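Local coordinates for phenylacetic acid degradation protein PaaI (Escherichia coli, PDB 1PSU), which hydrolyses ring-hydroxylated phenylacetyl-CoA thioesters in the phenylacetate degradation pathway, working as a hot dog-fold thioesterase, at residues 20-25 with 36-41. Numbering follows the deposited sequence.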
ATOM      1  N   LYS B  20      -6.649  -8.615 -10.680  1.00 43.26           N
ATOM      2  CA  LYS B  20      -6.395  -9.792 -11.496  1.00 43.62           C
ATOM      3  C   LYS B  20      -4.895 -10.042 -11.614  1.00 42.19           C
ATOM      4  O   LYS B  20      -4.428 -11.167 -11.436  1.00 42.46           O
ATOM      5  CB  LYS B  20      -6.997  -9.623 -12.895  1.00 44.48           C
ATOM      6  CG  LYS B  20      -8.491  -9.368 -12.926  1.00 45.52           C
ATOM      7  CD  LYS B  20      -9.052  -9.711 -14.296  1.00 48.23           C
ATOM      8  CE  LYS B  20     -10.455  -9.153 -14.491  1.00 49.53           C
ATOM      9  NZ  LYS B  20     -10.401  -7.670 -14.700  1.00 50.86           N
ATOM     10  N   ALA B  21      -4.144  -8.984 -11.901  1.00 40.81           N
ATOM     11  CA  ALA B  21      -2.699  -9.091 -12.049  1.00 40.47           C
ATOM     12  C   ALA B  21      -2.063  -9.675 -10.793  1.00 39.88           C
ATOM     13  O   ALA B  21      -1.063 -10.386 -10.868  1.00 39.98           O
ATOM     14  CB  ALA B  21      -2.097  -7.721 -12.355  1.00 38.82           C
ATOM     15  N   LEU B  22      -2.647  -9.372  -9.638  1.00 39.77           N
ATOM     16  CA  LEU B  22      -2.142  -9.880  -8.364  1.00 39.08           C
ATOM     17  C   LEU B  22      -2.758 -11.231  -7.980  1.00 37.83           C
ATOM     18  O   LEU B  22      -2.408 -11.807  -6.950  1.00 38.37           O
ATOM     19  CB  LEU B  22      -2.423  -8.871  -7.251  1.00 40.99           C
ATOM     20  CG  LEU B  22      -1.388  -7.782  -6.988  1.00 43.78           C
ATOM     21  CD1 LEU B  22      -1.975  -6.738  -6.046  1.00 43.78           C
ATOM     22  CD2 LEU B  22      -0.133  -8.402  -6.383  1.00 42.71           C
ATOM     23  N   GLY B  23      -3.674 -11.728  -8.806  1.00 35.22           N
ATOM     24  CA  GLY B  23      -4.307 -13.000  -8.518  1.00 32.84           C
ATOM     25  C   GLY B  23      -5.281 -12.914  -7.359  1.00 32.41           C
ATOM     26  O   GLY B  23      -5.441 -13.866  -6.599  1.00 32.02           O
ATOM     27  N   ILE B  24      -5.943 -11.771  -7.219  1.00 31.02           N
ATOM     28  CA  ILE B  24      -6.897 -11.588  -6.143  1.00 31.63           C
ATOM     29  C   ILE B  24      -8.297 -12.070  -6.541  1.00 31.73           C
ATOM     30  O   ILE B  24      -8.832 -11.687  -7.585  1.00 31.14           O
ATOM     31  CB  ILE B  24      -6.954 -10.096  -5.696  1.00 29.84           C
ATOM     32  CG1 ILE B  24      -5.595  -9.673  -5.144  1.00 30.56           C
ATOM     33  CG2 ILE B  24      -8.023  -9.913  -4.651  1.00 29.28           C
ATOM     34  CD1 ILE B  24      -5.481  -8.214  -4.757  1.00 30.15           C
ATOM     35  N   ASP B  25      -8.881 -12.918  -5.702  1.00 31.64           N
ATOM     36  CA  ASP B  25     -10.218 -13.438  -5.949  1.00 32.15           C
ATOM     37  C   ASP B  25     -11.196 -13.018  -4.856  1.00 30.24           C
ATOM     38  O   ASP B  25     -10.849 -12.939  -3.675  1.00 29.24           O
ATOM     39  CB  ASP B  25     -10.196 -14.967  -6.042  1.00 34.87           C
ATOM     40  CG  ASP B  25      -9.631 -15.464  -7.356  1.00 40.36           C
ATOM     41  OD1 ASP B  25     -10.213 -15.133  -8.420  1.00 43.34           O
ATOM     42  OD2 ASP B  25      -8.608 -16.190  -7.333  1.00 43.39           O
ATOM     43  N   VAL B  36     -11.560 -11.284   0.473  1.00 28.78           N
ATOM     44  CA  VAL B  36     -10.750 -11.442  -0.710  1.00 30.38           C
ATOM     45  C   VAL B  36      -9.594 -12.373  -0.408  1.00 31.13           C
ATOM     46  O   VAL B  36      -9.171 -12.475   0.739  1.00 30.69           O
ATOM     47  CB  VAL B  36     -10.279 -10.051  -1.173  1.00 31.73           C
ATOM     48  CG1 VAL B  36      -8.844 -10.079  -1.596  1.00 35.22           C
ATOM     49  CG2 VAL B  36     -11.184  -9.571  -2.302  1.00 31.11           C
ATOM     50  N   THR B  37      -9.108 -13.075  -1.431  1.00 32.85           N
ATOM     51  CA  THR B  37      -8.007 -14.028  -1.269  1.00 34.64           C
ATOM     52  C   THR B  37      -6.904 -13.837  -2.307  1.00 34.00           C
ATOM     53  O   THR B  37      -7.158 -13.427  -3.443  1.00 32.23           O
ATOM     54  CB  THR B  37      -8.497 -15.488  -1.388  1.00 36.32           C
ATOM     55  OG1 THR B  37      -9.612 -15.691  -0.514  1.00 40.98           O
ATOM     56  CG2 THR B  37      -7.387 -16.446  -0.990  1.00 38.07           C
HETATM   57  N   MSE B  38      -5.679 -14.159  -1.912  1.00 34.41           N
HETATM   58  CA  MSE B  38      -4.525 -14.037  -2.789  1.00 36.99           C
HETATM   59  C   MSE B  38      -3.423 -15.003  -2.346  1.00 35.74           C
HETATM   60  O   MSE B  38      -3.256 -15.268  -1.156  1.00 33.72           O
HETATM   61  CB  MSE B  38      -4.010 -12.594  -2.745  1.00 41.65           C
HETATM   62  CG  MSE B  38      -2.769 -12.316  -3.573  1.00 49.16           C
HETATM   63 SE   MSE B  38      -1.824 -10.726  -2.920  1.00 61.18          SE
HETATM   64  CE  MSE B  38      -2.549  -9.383  -4.069  1.00 56.58           C
ATOM     65  N   THR B  39      -2.685 -15.543  -3.303  1.00 36.10           N
ATOM     66  CA  THR B  39      -1.595 -16.443  -2.967  1.00 37.77           C
ATOM     67  C   THR B  39      -0.281 -15.698  -3.127  1.00 37.91           C
ATOM     68  O   THR B  39      -0.074 -15.017  -4.125  1.00 39.03           O
ATOM     69  CB  THR B  39      -1.594 -17.680  -3.876  1.00 38.52           C
ATOM     70  OG1 THR B  39      -2.721 -18.506  -3.552  1.00 39.43           O
ATOM     71  CG2 THR B  39      -0.315 -18.486  -3.690  1.00 37.16           C
ATOM     72  N   VAL B  40       0.592 -15.806  -2.131  1.00 38.53           N
ATOM     73  CA  VAL B  40       1.880 -15.135  -2.200  1.00 39.03           C
ATOM     74  C   VAL B  40       2.766 -15.875  -3.190  1.00 42.17           C
ATOM     75  O   VAL B  40       2.992 -17.080  -3.060  1.00 41.12           O
ATOM     76  CB  VAL B  40       2.583 -15.104  -0.834  1.00 38.11           C
ATOM     77  CG1 VAL B  40       3.918 -14.394  -0.960  1.00 37.39           C
ATOM     78  CG2 VAL B  40       1.700 -14.397   0.190  1.00 36.16           C
ATOM     79  N   THR B  41       3.246 -15.144  -4.191  1.00 44.90           N
ATOM     80  CA  THR B  41       4.105 -15.702  -5.228  1.00 48.13           C
ATOM     81  C   THR B  41       5.541 -15.193  -5.071  1.00 49.63           C
ATOM     82  O   THR B  41       5.779 -14.154  -4.446  1.00 50.42           O
ATOM     83  CB  THR B  41       3.596 -15.306  -6.619  1.00 47.82           C
ATOM     84  OG1 THR B  41       4.386 -15.956  -7.615  1.00 52.62           O
ATOM     85  CG2 THR B  41       3.702 -13.796  -6.816  1.00 46.68           C
TER
HETATM   86  O   HOH W   1      -1.676 -14.609  -6.246  1.00 44.71           O
HETATM   87  O   HOH W   2      -6.998 -15.586  -5.017  1.00 36.04           O
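Val36 meets segment 20-25 through its backbone: its CA lies 3.3 Å from Asp25 O in a CA-H...O contact. At Thr37 the strand pairs outright with Asp25 as an antiparallel hydrogen-bonded pair. Asp25 N gives its hydrogen to Thr37 O at 2.9 Å (166° at the hydrogen), and Thr37 N returns one to Asp25 O at 2.8 Å. Thr37 O also takes a CA-H...O contact from Ile24, and a water lies within hydrogen-bonding distance of both Thr37 O and Gly23 O, with more acceptors near it than it has hydrogens. Met38, a selenomethionine, buries the most surface. With CG anti to the backbone N (chi1 178°) and the chain bent about its last torsion (chi3 -95°), its CE is carried into the corner formed by the Leu22 and Ile24 side chains. The contact appears tight, with Leu22 CB and Ile24 CG1 each modelled 3.2 Å from Met38 CE, shorter than usual van der Waals contact. Replacing Ile24 with an alanine would probably open a gap beside that methyl and let the Met38 chain turn more freely. At Thr39 direct touching gives way to a water donating to both Thr39 O, at 2.7 Å, and Leu22 O. Gly23, at positive phi, closes helix 17-21 with a Schellman motif, and the chain then enters strand 25-30, outermost in this chain's sheet. Strand 33-39 continues the antiparallel sheet of the hot dog fold to strand 93-103 through backbone hydrogen bonds of Val36 with Ala96 and of Met38 with Leu94, while Leu22, Ile24, Val36 and Met38 all touch the long helix 53-69.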